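Local structure of probable csgAB operon transcriptional regulatory protein (Salmonella typhimurium, 5XP0) at residues 63-68 / 91-96; 21-26 / 48-53; 77-82 / 106-111; 112-117 / 136-141. The protein acts as the master regulator of curli fimbriae expression, needed for csgAB transcription and promoting biofilm formation, the part here being its N-terminal receiver domain. One frame throughout, in Å; residues are numbered along the deposited sequence.

In the fold
All four contacts belong to one CheY-like receiver domain. Interaction 1 is its buried core, where two neighbouring strands of the parallel sheet are joined by backbone hydrogen bonds and apolar side chains and closed by an Asp66-Asn95 hydrogen bond. Interaction 2 extends the same sheet to its edge strand 45-49 and becomes partly exposed; the two contacts share a boundary along strands 19-24 and 61-66, and both reach the second subunit. Interaction 4 adds a backbone bridge and aromatic rings at the other edge strand, 111-114, its centre about 21 Å from that of interaction 2. Interaction 3 has no hydrogen bond between its segments: helix 72-83 meets a loop through van der Waals and CH-pi contact, beside Met65.

Interaction 1: residues 63-68 / 91-96; sequences VLMDMM and TLLLNT
Val63 to Asp66 pair in order with Thr91 to Leu94, two parallel strands in the CheY-like receiver sheet, connected through helix 72-83 as a beta-alpha-beta unit. Val63 O receives Leu92 N at 2.8 Å, and Met65 then uses both its N and O, each bond nearly straight at the hydrogen, while the strands twist by 32°. Flexible or branched apolar chains suit these buried faces: Leu64 CD2 rests on Leu92 CB (3.8 Å), while on the other face Met67, with CG beside its backbone N, lays CG against Leu93 CB (3.9 Å). Asp66 ends the strand, probably at the position where canonical receivers carry their phospho-accepting aspartate, although this receiver is atypical. Its OD2 is held by Thr24 and by Gln29 of the second subunit, and Asn95 also bonds to that subunit. Asp66 OD1 accepts from opposite faces of the carboxylate: Met68 N, completing an Asx turn, and Asn95 ND2, 2.9 Å away with the oxygen lying in the amide plane.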
loop_
_atom_site.group_PDB
_atom_site.type_symbol
_atom_site.label_atom_id
_atom_site.label_comp_id
_atom_site.label_asym_id
_atom_site.label_seq_id
_atom_site.Cartn_x
_atom_site.Cartn_y
_atom_site.Cartn_z
ATOM N N VAL B 63 -10.069 1.050 13.126
ATOM C CA VAL B 63 -10.107 0.502 11.777
ATOM C C VAL B 63 -9.680 1.590 10.813
ATOM O O VAL B 63 -10.224 2.695 10.834
ATOM C CB VAL B 63 -11.509 -0.005 11.434
ATOM C CG1 VAL B 63 -11.569 -0.358 10.000
ATOM C CG2 VAL B 63 -11.921 -1.185 12.364
ATOM N N LEU B 64 -8.673 1.309 10.006
ATOM C CA LEU B 64 -8.330 2.191 8.896
ATOM C C LEU B 64 -8.824 1.525 7.627
ATOM O O LEU B 64 -8.253 0.526 7.190
ATOM C CB LEU B 64 -6.837 2.442 8.814
ATOM C CG LEU B 64 -6.154 3.202 9.928
ATOM C CD1 LEU B 64 -4.648 3.378 9.589
ATOM C CD2 LEU B 64 -6.836 4.520 10.068
ATOM N N MET B 65 -9.879 2.080 7.060
ATOM C CA MET B 65 -10.638 1.485 5.952
ATOM C C MET B 65 -10.178 2.111 4.646
ATOM O O MET B 65 -10.434 3.296 4.412
ATOM C CB MET B 65 -12.117 1.770 6.153
ATOM C CG MET B 65 -13.007 1.326 4.992
ATOM S SD MET B 65 -12.921 -0.431 4.864
ATOM C CE MET B 65 -13.608 -0.950 6.429
ATOM N N ASP B 66 -9.549 1.325 3.780
ATOM C CA ASP B 66 -8.946 1.880 2.554
ATOM C C ASP B 66 -10.004 2.135 1.474
ATOM O O ASP B 66 -10.369 1.241 0.715
ATOM C CB ASP B 66 -7.872 0.944 2.025
ATOM C CG ASP B 66 -7.034 1.583 0.896
ATOM O OD1 ASP B 66 -7.417 2.662 0.396
ATOM O OD2 ASP B 66 -5.973 1.027 0.557
ATOM N N MET B 67 -10.390 3.398 1.323
ATOM C CA MET B 67 -11.447 3.765 0.398
ATOM C C MET B 67 -11.047 3.564 -1.057
ATOM O O MET B 67 -11.918 3.388 -1.902
ATOM C CB MET B 67 -11.842 5.209 0.645
ATOM C CG MET B 67 -12.542 5.369 1.944
ATOM S SD MET B 67 -14.121 4.567 2.003
ATOM C CE MET B 67 -15.026 5.608 0.892
ATOM N N MET B 68 -9.760 3.545 -1.371
ATOM C CA MET B 68 -9.370 3.284 -2.755
ATOM C C MET B 68 -9.608 1.842 -3.162
ATOM O O MET B 68 -9.592 1.541 -4.354
ATOM C CB MET B 68 -7.891 3.584 -2.961
ATOM C CG MET B 68 -7.532 5.005 -3.298
ATOM S SD MET B 68 -5.728 5.134 -3.513
ATOM C CE MET B 68 -5.541 6.940 -3.550
ATOM N N THR B 91 -13.793 3.981 13.352
ATOM C CA THR B 91 -13.501 3.836 11.936
ATOM C C THR B 91 -12.926 5.147 11.426
ATOM O O THR B 91 -13.483 6.229 11.669
ATOM C CB THR B 91 -14.748 3.455 11.121
ATOM O OG1 THR B 91 -15.208 2.144 11.510
ATOM C CG2 THR B 91 -14.408 3.416 9.613
ATOM N N LEU B 92 -11.812 5.045 10.732
ATOM C CA LEU B 92 -11.275 6.158 9.969
ATOM C C LEU B 92 -11.105 5.718 8.530
ATOM O O LEU B 92 -10.652 4.605 8.263
ATOM C CB LEU B 92 -9.950 6.618 10.547
ATOM C CG LEU B 92 -10.178 7.343 11.877
ATOM C CD1 LEU B 92 -9.809 6.420 12.972
ATOM C CD2 LEU B 92 -9.321 8.583 11.903
ATOM N N LEU B 93 -11.470 6.592 7.619
ATOM C CA LEU B 93 -11.370 6.302 6.201
ATOM C C LEU B 93 -10.016 6.756 5.679
ATOM O O LEU B 93 -9.563 7.863 5.971
ATOM C CB LEU B 93 -12.482 7.002 5.451
ATOM C CG LEU B 93 -13.880 6.706 5.986
ATOM C CD1 LEU B 93 -14.917 7.450 5.095
ATOM C CD2 LEU B 93 -14.210 5.214 6.061
ATOM N N LEU B 94 -9.362 5.879 4.948
ATOM C CA LEU B 94 -8.046 6.127 4.423
ATOM C C LEU B 94 -8.130 6.296 2.913
ATOM O O LEU B 94 -8.992 5.702 2.266
ATOM C CB LEU B 94 -7.139 4.945 4.785
ATOM C CG LEU B 94 -5.653 5.038 4.491
ATOM C CD1 LEU B 94 -5.019 5.975 5.515
ATOM C CD2 LEU B 94 -5.016 3.618 4.549
ATOM N N ASN B 95 -7.235 7.119 2.361
ATOM C CA ASN B 95 -7.163 7.343 0.910
ATOM C C ASN B 95 -8.520 7.746 0.357
ATOM O O ASN B 95 -8.947 7.259 -0.692
ATOM C CB ASN B 95 -6.651 6.115 0.153
ATOM C CG ASN B 95 -5.249 5.706 0.544
ATOM O OD1 ASN B 95 -4.333 6.533 0.684
ATOM N ND2 ASN B 95 -5.074 4.399 0.736
ATOM N N THR B 96 -9.202 8.642 1.063
ATOM C CA THR B 96 -10.576 8.989 0.730
ATOM C C THR B 96 -10.638 9.908 -0.473
ATOM O O THR B 96 -9.893 10.899 -0.533
ATOM C CB THR B 96 -11.277 9.684 1.897
ATOM O OG1 THR B 96 -11.169 8.883 3.085
ATOM C CG2 THR B 96 -12.744 9.884 1.554
#

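Interaction 2: residues 21-26 / 48-53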
loop_
_atom_site.group_PDB
_atom_site.type_symbol
_atom_site.label_atom_id
_atom_site.label_comp_id
_atom_site.label_asym_id
_atom_site.label_seq_id
_atom_site.Cartn_x
_atom_site.Cartn_y
_atom_site.Cartn_z
ATOM N N LEU B 21 -6.238 -1.679 12.898
ATOM C CA LEU B 21 -6.698 -2.698 11.967
ATOM C C LEU B 21 -6.749 -2.048 10.597
ATOM O O LEU B 21 -7.631 -1.230 10.326
ATOM C CB LEU B 21 -8.050 -3.244 12.372
ATOM C CG LEU B 21 -8.615 -4.297 11.422
ATOM C CD1 LEU B 21 -7.634 -5.445 11.210
ATOM C CD2 LEU B 21 -9.905 -4.827 12.006
ATOM N N LEU B 22 -5.758 -2.346 9.765
ATOM C CA LEU B 22 -5.676 -1.728 8.465
ATOM C C LEU B 22 -6.371 -2.651 7.475
ATOM O O LEU B 22 -5.905 -3.761 7.201
ATOM C CB LEU B 22 -4.218 -1.460 8.120
ATOM C CG LEU B 22 -3.964 -1.111 6.648
ATOM C CD1 LEU B 22 -4.639 0.161 6.285
ATOM C CD2 LEU B 22 -2.512 -0.910 6.492
ATOM N N ILE B 23 -7.478 -2.196 6.938
ATOM C CA ILE B 23 -8.280 -3.001 6.043
ATOM C C ILE B 23 -8.068 -2.456 4.649
ATOM O O ILE B 23 -8.537 -1.356 4.323
ATOM C CB ILE B 23 -9.755 -2.982 6.422
ATOM C CG1 ILE B 23 -9.941 -3.539 7.827
ATOM C CG2 ILE B 23 -10.587 -3.820 5.388
ATOM C CD1 ILE B 23 -11.404 -3.536 8.303
ATOM N N THR B 24 -7.393 -3.241 3.822
ATOM C CA THR B 24 -6.956 -2.782 2.516
ATOM C C THR B 24 -6.629 -3.997 1.656
ATOM O O THR B 24 -6.912 -5.145 2.021
ATOM C CB THR B 24 -5.744 -1.871 2.682
ATOM O OG1 THR B 24 -5.344 -1.362 1.393
ATOM C CG2 THR B 24 -4.652 -2.661 3.318
ATOM N N LYS B 25 -6.003 -3.746 0.518
ATOM C CA LYS B 25 -5.474 -4.841 -0.293
ATOM C C LYS B 25 -4.126 -5.241 0.281
ATOM O O LYS B 25 -3.231 -4.386 0.382
ATOM C CB LYS B 25 -5.270 -4.393 -1.729
ATOM C CG LYS B 25 -4.559 -5.443 -2.604
ATOM C CD LYS B 25 -4.349 -4.922 -4.022
ATOM C CE LYS B 25 -5.586 -4.882 -4.863
ATOM N NZ LYS B 25 -5.193 -4.868 -6.324
ATOM N N PRO B 26 -3.919 -6.504 0.666
ATOM C CA PRO B 26 -2.639 -6.851 1.261
ATOM C C PRO B 26 -1.564 -6.671 0.200
ATOM O O PRO B 26 -1.744 -7.004 -0.968
ATOM C CB PRO B 26 -2.807 -8.321 1.688
ATOM C CG PRO B 26 -4.251 -8.559 1.710
ATOM C CD PRO B 26 -4.845 -7.652 0.670
ATOM N N HIS B 48 -5.768 -6.517 7.347
ATOM C CA HIS B 48 -6.833 -7.449 6.962
ATOM C C HIS B 48 -7.277 -7.181 5.533
ATOM O O HIS B 48 -7.573 -6.042 5.180
ATOM C CB HIS B 48 -8.029 -7.354 7.905
ATOM C CG HIS B 48 -9.174 -8.230 7.507
ATOM N ND1 HIS B 48 -9.284 -9.539 7.920
ATOM C CD2 HIS B 48 -10.237 -8.000 6.696
ATOM C CE1 HIS B 48 -10.392 -10.062 7.427
ATOM N NE2 HIS B 48 -10.986 -9.150 6.679
ATOM N N ASN B 49 -7.395 -8.245 4.734
ATOM C CA ASN B 49 -7.822 -8.132 3.347
ATOM C C ASN B 49 -9.263 -7.632 3.275
ATOM O O ASN B 49 -10.192 -8.336 3.699
ATOM C CB ASN B 49 -7.748 -9.498 2.670
ATOM C CG ASN B 49 -7.894 -9.399 1.172
ATOM O OD1 ASN B 49 -8.537 -8.477 0.645
ATOM N ND2 ASN B 49 -7.258 -10.315 0.474
ATOM N N ILE B 50 -9.442 -6.448 2.689
ATOM C CA ILE B 50 -10.749 -5.804 2.535
ATOM C C ILE B 50 -11.739 -6.676 1.796
ATOM O O ILE B 50 -12.964 -6.511 1.956
ATOM C CB ILE B 50 -10.562 -4.462 1.808
ATOM C CG1 ILE B 50 -11.863 -3.669 1.837
ATOM C CG2 ILE B 50 -10.068 -4.674 0.344
ATOM C CD1 ILE B 50 -11.677 -2.193 1.468
ATOM N N GLN B 51 -11.247 -7.600 0.981
ATOM C CA GLN B 51 -12.136 -8.511 0.267
ATOM C C GLN B 51 -12.423 -9.777 1.040
ATOM O O GLN B 51 -13.154 -10.632 0.535
ATOM C CB GLN B 51 -11.576 -8.837 -1.121
ATOM C CG GLN B 51 -11.430 -7.577 -1.937
ATOM C CD GLN B 51 -11.454 -7.816 -3.424
ATOM O OE1 GLN B 51 -12.339 -7.315 -4.123
ATOM N NE2 GLN B 51 -10.497 -8.579 -3.921
ATOM N N ARG B 52 -11.899 -9.926 2.252
ATOM C CA ARG B 52 -12.224 -11.097 3.049
ATOM C C ARG B 52 -13.060 -10.716 4.258
ATOM O O ARG B 52 -12.953 -9.610 4.798
ATOM C CB ARG B 52 -10.975 -11.864 3.466
ATOM C CG ARG B 52 -10.404 -12.586 2.244
ATOM C CD ARG B 52 -9.424 -13.706 2.533
ATOM N NE ARG B 52 -8.954 -14.285 1.272
ATOM C CZ ARG B 52 -9.645 -15.161 0.542
ATOM N NH1 ARG B 52 -10.844 -15.569 0.937
ATOM N NH2 ARG B 52 -9.143 -15.630 -0.592
ATOM N N SER B 53 -13.951 -11.637 4.624
ATOM C CA SER B 53 -14.836 -11.449 5.750
ATOM C C SER B 53 -14.057 -11.474 7.049
ATOM O O SER B 53 -12.964 -12.023 7.132
ATOM C CB SER B 53 -15.916 -12.542 5.775
ATOM O OG SER B 53 -15.336 -13.842 5.815
#
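Ile23 and Ile50 make the tight end of this contact. The CG2 branch of Ile23, anti to its backbone N, presses on Ile50 CA at 3.5 Å, closer than ordinary van der Waals contact, and the two side chains cross at about a right angle. Beta-branched isoleucine suits the spot because it puts a methyl right beside the backbone. Three backbone bonds bind the segments: His48 N to Leu22 O (2.8 Å), Thr24 N to His48 O, and Ile50 N to Thr24 O. They join the first strand of the receiver domain to its edge strand 45-49, the outer partner in the beta-alpha-beta unit built on helix 28-41. From Asn49 to Arg52 the chain leaves the sheet in a type I turn, and the packing loosens. Asn49 OD1 takes Gln51 N in an Asx turn, while its amide is met by Pro26, whose CD lies 3.5 Å from Asn49 CG. His48 lies alongside Leu21 CD1 through its CB; its ring reaches back to the turn, NE2 donating to Arg52 O at 2.8 Å. Lys25, pointing away from strand 45-49, finds its salt bridge with Glu69 of the second subunit.

Interaction 3: residues 77-82 / 106-111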
loop_
_atom_site.group_PDB
_atom_site.type_symbol
_atom_site.label_atom_id
_atom_site.label_comp_id
_atom_site.label_asym_id
_atom_site.label_seq_id
_atom_site.Cartn_x
_atom_site.Cartn_y
_atom_site.Cartn_z
ATOM N N TYR B 77 -20.802 -3.899 2.698
ATOM C CA TYR B 77 -20.409 -5.026 3.526
ATOM C C TYR B 77 -19.703 -4.543 4.790
ATOM O O TYR B 77 -20.090 -4.911 5.902
ATOM C CB TYR B 77 -19.506 -5.986 2.759
ATOM C CG TYR B 77 -18.994 -7.035 3.690
ATOM C CD1 TYR B 77 -19.765 -8.141 4.001
ATOM C CD2 TYR B 77 -17.766 -6.900 4.297
ATOM C CE1 TYR B 77 -19.318 -9.098 4.865
ATOM C CE2 TYR B 77 -17.313 -7.832 5.162
ATOM C CZ TYR B 77 -18.101 -8.941 5.447
ATOM O OH TYR B 77 -17.650 -9.889 6.306
ATOM N N TRP B 78 -18.704 -3.662 4.645
ATOM C CA TRP B 78 -17.983 -3.230 5.834
ATOM C C TRP B 78 -18.836 -2.336 6.717
ATOM O O TRP B 78 -18.699 -2.415 7.939
ATOM C CB TRP B 78 -16.659 -2.560 5.457
ATOM C CG TRP B 78 -15.725 -3.611 5.042
ATOM C CD1 TRP B 78 -15.266 -3.878 3.786
ATOM C CD2 TRP B 78 -15.183 -4.625 5.898
ATOM N NE1 TRP B 78 -14.461 -5.010 3.805
ATOM C CE2 TRP B 78 -14.394 -5.471 5.100
ATOM C CE3 TRP B 78 -15.298 -4.895 7.268
ATOM C CZ2 TRP B 78 -13.703 -6.549 5.629
ATOM C CZ3 TRP B 78 -14.615 -5.965 7.786
ATOM C CH2 TRP B 78 -13.835 -6.789 6.966
ATOM N N GLN B 79 -19.721 -1.494 6.145
ATOM C CA GLN B 79 -20.660 -0.749 6.985
ATOM C C GLN B 79 -21.587 -1.703 7.735
ATOM O O GLN B 79 -21.834 -1.524 8.932
ATOM C CB GLN B 79 -21.485 0.234 6.158
ATOM C CG GLN B 79 -20.712 1.517 5.793
ATOM C CD GLN B 79 -21.488 2.439 4.868
ATOM O OE1 GLN B 79 -22.498 2.044 4.271
ATOM N NE2 GLN B 79 -21.020 3.666 4.740
ATOM N N ASP B 80 -22.075 -2.745 7.054
ATOM C CA ASP B 80 -23.039 -3.662 7.667
ATOM C C ASP B 80 -22.404 -4.430 8.827
ATOM O O ASP B 80 -22.946 -4.457 9.932
ATOM C CB ASP B 80 -23.582 -4.632 6.609
ATOM C CG ASP B 80 -24.698 -5.552 7.142
ATOM O OD1 ASP B 80 -25.270 -5.248 8.203
ATOM O OD2 ASP B 80 -25.003 -6.576 6.493
ATOM N N ASN B 81 -21.236 -5.039 8.624
ATOM C CA ASN B 81 -20.764 -5.883 9.719
ATOM C C ASN B 81 -20.020 -5.103 10.800
ATOM O O ASN B 81 -20.024 -5.542 11.953
ATOM C CB ASN B 81 -19.911 -7.039 9.210
ATOM C CG ASN B 81 -18.824 -6.597 8.338
ATOM O OD1 ASN B 81 -18.846 -5.486 7.827
ATOM N ND2 ASN B 81 -17.831 -7.455 8.162
ATOM N N LEU B 82 -19.464 -3.921 10.509
ATOM C CA LEU B 82 -18.880 -3.145 11.600
ATOM C C LEU B 82 -19.944 -2.513 12.494
ATOM O O LEU B 82 -19.709 -2.328 13.692
ATOM C CB LEU B 82 -17.924 -2.094 11.041
ATOM C CG LEU B 82 -16.676 -2.694 10.400
ATOM C CD1 LEU B 82 -15.816 -1.643 9.723
ATOM C CD2 LEU B 82 -15.855 -3.384 11.449
ATOM N N GLU B 106 -21.078 10.276 6.946
ATOM C CA GLU B 106 -21.923 10.145 8.131
ATOM C C GLU B 106 -22.530 8.764 8.252
ATOM O O GLU B 106 -22.776 8.300 9.371
ATOM C CB GLU B 106 -23.052 11.180 8.105
ATOM C CG GLU B 106 -23.905 11.271 9.373
ATOM C CD GLU B 106 -25.069 10.270 9.408
ATOM O OE1 GLU B 106 -25.538 9.806 8.336
ATOM O OE2 GLU B 106 -25.555 9.983 10.518
ATOM N N ASN B 107 -22.818 8.112 7.126
ATOM C CA ASN B 107 -23.442 6.794 7.199
ATOM C C ASN B 107 -22.486 5.702 7.648
ATOM O O ASN B 107 -22.935 4.594 7.938
ATOM C CB ASN B 107 -24.037 6.424 5.845
ATOM C CG ASN B 107 -25.533 6.412 5.880
ATOM O OD1 ASN B 107 -26.145 5.393 6.192
ATOM N ND2 ASN B 107 -26.139 7.557 5.606
ATOM N N TRP B 108 -21.196 5.966 7.718
ATOM C CA TRP B 108 -20.279 4.970 8.274
ATOM C C TRP B 108 -20.513 4.829 9.776
ATOM O O TRP B 108 -20.511 5.828 10.490
ATOM C CB TRP B 108 -18.835 5.386 8.006
ATOM C CG TRP B 108 -18.411 4.991 6.639
ATOM C CD1 TRP B 108 -18.535 5.721 5.487
ATOM C CD2 TRP B 108 -17.811 3.752 6.265
ATOM N NE1 TRP B 108 -18.029 5.010 4.419
ATOM C CE2 TRP B 108 -17.586 3.795 4.870
ATOM C CE3 TRP B 108 -17.435 2.613 6.969
ATOM C CZ2 TRP B 108 -17.013 2.745 4.181
ATOM C CZ3 TRP B 108 -16.883 1.565 6.275
ATOM C CH2 TRP B 108 -16.659 1.644 4.898
ATOM N N PRO B 109 -20.649 3.620 10.307
ATOM C CA PRO B 109 -20.795 3.499 11.760
ATOM C C PRO B 109 -19.481 3.818 12.445
ATOM O O PRO B 109 -18.405 3.619 11.882
ATOM C CB PRO B 109 -21.209 2.039 11.964
ATOM C CG PRO B 109 -20.598 1.323 10.803
ATOM C CD PRO B 109 -20.670 2.312 9.640
ATOM N N HIS B 110 -19.579 4.347 13.669
ATOM C CA HIS B 110 -18.392 4.665 14.494
ATOM C C HIS B 110 -17.385 5.569 13.777
ATOM O O HIS B 110 -16.171 5.474 13.975
ATOM C CB HIS B 110 -17.703 3.388 14.968
ATOM C CG HIS B 110 -18.653 2.390 15.540
ATOM N ND1 HIS B 110 -18.911 1.176 14.941
ATOM C CD2 HIS B 110 -19.452 2.452 16.628
ATOM C CE1 HIS B 110 -19.806 0.519 15.652
ATOM N NE2 HIS B 110 -20.162 1.279 16.673
ATOM N N ILE B 111 -17.867 6.497 12.976
ATOM C CA ILE B 111 -16.933 7.237 12.137
ATOM C C ILE B 111 -16.200 8.263 13.005
ATOM O O ILE B 111 -16.817 9.042 13.745
ATOM C CB ILE B 111 -17.656 7.867 10.940
ATOM C CG1 ILE B 111 -16.654 8.593 10.032
ATOM C CG2 ILE B 111 -18.801 8.759 11.401
ATOM C CD1 ILE B 111 -15.777 7.652 9.236
#
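Gln79 lies across Trp108 at about a right angle, its CG and NE2 over one face of the indole. CG stands beside the backbone N (chi1 -78°), and the chain runs on extended to CD (chi2 175°), which lets one residue span both rings. CG sits over the six-membered ring, 3.7 Å from the centroid and close to the ring normal, a CH-pi contact; NE2 comes down on the five-membered ring, 3.3 Å from Trp108 NE1, with the amide plane steeply inclined to the indole. Both of those nitrogens are donors and do not bond to each other; Trp108 NE1 instead reaches Tyr100 OH. Glutamine suits the site because it offers an apolar methylene to one ring and an amide nitrogen to the other. Here helix 72-83 of the alpha/beta receiver fold meets the loop from helix 102-107 to strand 111-114, which makes a type II turn from Trp108 to Ile111. Proline fits the second place of that turn, and Pro109 sets CD 3.9 Å from Gln79 CG, and CG 4.3 Å from Leu82 CB. Next, the edge of the His110 imidazole approaches Leu82 O, with CE1 3.5 Å away. His110 ND1 is buried with no partner.

Interaction 4: residues 112-117 / 136-141; sequences NGVFYA and CYFSQK
Gly113 and Tyr137 form a single backbone bridge, with Tyr137 N giving a hydrogen bond to Asn112 O (3.0 Å) and Tyr137 O receiving one from Val114 N (3.0 Å). The glycine suits this place because, with no side chain, its CA can come within 4.1 Å of Tyr137 CB and at the same time lie under a ring: the face of Phe138 covers Gly113 CA, whose distance to the ring centroid is 4.0 Å, while the ring's CZ reaches Gly113 N at 3.3 Å. At the rim of that ring Val114 CG2 lies near the ring plane, 4.0 Å from Phe138 CE1. The bridge fastens the edge strand 111-114 of the receiver sheet to the chain that has returned past helix 121-132, the last helix of the alternating beta-alpha core, and that goes on into helix 140-147. Ser139 caps that helix, its OG accepting from Leu142 N. Tyr137 has CG anti to its backbone N (chi1 -167°), and its ring face receives Phe115 CE1, 3.4 Å from Tyr137 CD2. The two ring planes are 30° apart and slid past each other, so overlap is slight; aromatic rings fill this seam against helix 121-132, with Phe115 touching Val124 and Leu128. Asn112 ND2 bonds to His110 O, while Asn112 OD1 lies 3.6 Å from Cys136 SG.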
loop_
_atom_site.group_PDB
_atom_site.type_symbol
_atom_site.label_atom_id
_atom_site.label_comp_id
_atom_site.label_asym_id
_atom_site.label_seq_id
_atom_site.Cartn_x
_atom_site.Cartn_y
_atom_site.Cartn_z
ATOM N N ASN B 112 -14.871 8.206 12.966
ATOM C CA ASN B 112 -14.010 9.057 13.778
ATOM C C ASN B 112 -13.020 9.900 12.995
ATOM O O ASN B 112 -12.325 10.709 13.601
ATOM C CB ASN B 112 -13.215 8.212 14.775
ATOM C CG ASN B 112 -13.978 7.944 16.045
ATOM O OD1 ASN B 112 -13.687 8.536 17.062
ATOM N ND2 ASN B 112 -14.949 7.045 15.994
ATOM N N GLY B 113 -12.915 9.745 11.688
ATOM C CA GLY B 113 -12.010 10.596 10.953
ATOM C C GLY B 113 -11.982 10.190 9.501
ATOM O O GLY B 113 -12.460 9.119 9.120
ATOM N N VAL B 114 -11.414 11.083 8.702
ATOM C CA VAL B 114 -11.299 10.914 7.270
ATOM C C VAL B 114 -9.923 11.418 6.869
ATOM O O VAL B 114 -9.593 12.579 7.099
ATOM C CB VAL B 114 -12.378 11.678 6.496
ATOM C CG1 VAL B 114 -12.124 11.486 5.034
ATOM C CG2 VAL B 114 -13.766 11.218 6.919
ATOM N N PHE B 115 -9.119 10.548 6.292
ATOM C CA PHE B 115 -7.827 10.922 5.744
ATOM C C PHE B 115 -7.937 11.016 4.232
ATOM O O PHE B 115 -8.383 10.069 3.585
ATOM C CB PHE B 115 -6.783 9.880 6.127
ATOM C CG PHE B 115 -6.497 9.847 7.587
ATOM C CD1 PHE B 115 -5.897 10.920 8.193
ATOM C CD2 PHE B 115 -6.836 8.742 8.351
ATOM C CE1 PHE B 115 -5.653 10.918 9.547
ATOM C CE2 PHE B 115 -6.585 8.713 9.691
ATOM C CZ PHE B 115 -5.976 9.819 10.300
ATOM N N TYR B 116 -7.519 12.143 3.665
ATOM C CA TYR B 116 -7.495 12.301 2.202
ATOM C C TYR B 116 -6.097 12.164 1.595
ATOM O O TYR B 116 -5.961 11.794 0.415
ATOM C CB TYR B 116 -8.049 13.690 1.828
ATOM C CG TYR B 116 -9.455 13.915 2.208
ATOM C CD1 TYR B 116 -10.487 13.463 1.393
ATOM C CD2 TYR B 116 -9.774 14.598 3.378
ATOM C CE1 TYR B 116 -11.785 13.671 1.731
ATOM C CE2 TYR B 116 -11.072 14.806 3.726
ATOM C CZ TYR B 116 -12.074 14.335 2.903
ATOM O OH TYR B 116 -13.363 14.566 3.261
ATOM N N ALA B 117 -5.057 12.464 2.373
ATOM C CA ALA B 117 -3.726 12.661 1.817
ATOM C C ALA B 117 -3.145 11.327 1.389
ATOM O O ALA B 117 -3.197 10.348 2.133
ATOM C CB ALA B 117 -2.790 13.314 2.837
ATOM N N CYS B 136 -11.420 13.351 17.242
ATOM C CA CYS B 136 -11.702 12.921 15.885
ATOM C C CYS B 136 -10.803 13.692 14.923
ATOM O O CYS B 136 -10.147 14.663 15.292
ATOM C CB CYS B 136 -13.180 13.116 15.548
ATOM S SG CYS B 136 -14.317 12.022 16.473
ATOM N N TYR B 137 -10.748 13.221 13.685
ATOM C CA TYR B 137 -9.946 13.845 12.636
ATOM C C TYR B 137 -10.860 14.212 11.480
ATOM O O TYR B 137 -10.982 13.473 10.506
ATOM C CB TYR B 137 -8.812 12.902 12.151
ATOM C CG TYR B 137 -7.796 13.637 11.303
ATOM C CD1 TYR B 137 -6.879 14.502 11.887
ATOM C CD2 TYR B 137 -7.768 13.495 9.935
ATOM C CE1 TYR B 137 -5.948 15.198 11.120
ATOM C CE2 TYR B 137 -6.837 14.180 9.161
ATOM C CZ TYR B 137 -5.928 15.022 9.765
ATOM O OH TYR B 137 -5.014 15.686 8.991
ATOM N N PHE B 138 -11.471 15.382 11.596
ATOM C CA PHE B 138 -12.385 15.921 10.612
ATOM C C PHE B 138 -12.019 17.373 10.374
ATOM O O PHE B 138 -11.591 18.082 11.288
ATOM C CB PHE B 138 -13.840 15.868 11.070
ATOM C CG PHE B 138 -14.359 14.497 11.332
ATOM C CD1 PHE B 138 -14.506 13.576 10.292
ATOM C CD2 PHE B 138 -14.757 14.135 12.613
ATOM C CE1 PHE B 138 -15.008 12.322 10.547
ATOM C CE2 PHE B 138 -15.253 12.875 12.868
ATOM C CZ PHE B 138 -15.397 11.971 11.840
ATOM N N SER B 139 -12.231 17.838 9.151
ATOM C CA SER B 139 -12.167 19.272 8.956
ATOM C C SER B 139 -13.222 19.963 9.814
ATOM O O SER B 139 -14.197 19.358 10.259
ATOM C CB SER B 139 -12.365 19.629 7.486
ATOM O OG SER B 139 -13.647 19.242 7.049
ATOM N N GLN B 140 -13.019 21.254 10.052
ATOM C CA GLN B 140 -14.015 22.003 10.803
ATOM C C GLN B 140 -15.377 21.899 10.123
ATOM O O GLN B 140 -16.400 21.720 10.788
ATOM C CB GLN B 140 -13.583 23.459 10.971
ATOM C CG GLN B 140 -12.489 23.690 12.001
ATOM C CD GLN B 140 -12.989 23.509 13.415
ATOM O OE1 GLN B 140 -14.138 23.816 13.713
ATOM N NE2 GLN B 140 -12.122 23.015 14.298
ATOM N N LYS B 141 -15.412 21.946 8.796
ATOM C CA LYS B 141 -16.709 21.938 8.132
ATOM C C LYS B 141 -17.366 20.557 8.235
ATOM O O LYS B 141 -18.584 20.454 8.452
ATOM C CB LYS B 141 -16.537 22.372 6.672
ATOM C CG LYS B 141 -17.804 22.843 6.000
ATOM C CD LYS B 141 -17.563 23.223 4.531
ATOM C CE LYS B 141 -17.627 22.028 3.581
ATOM N NZ LYS B 141 -16.280 21.537 3.161
HETATM O O HOH W 1 -13.453 17.148 4.457
#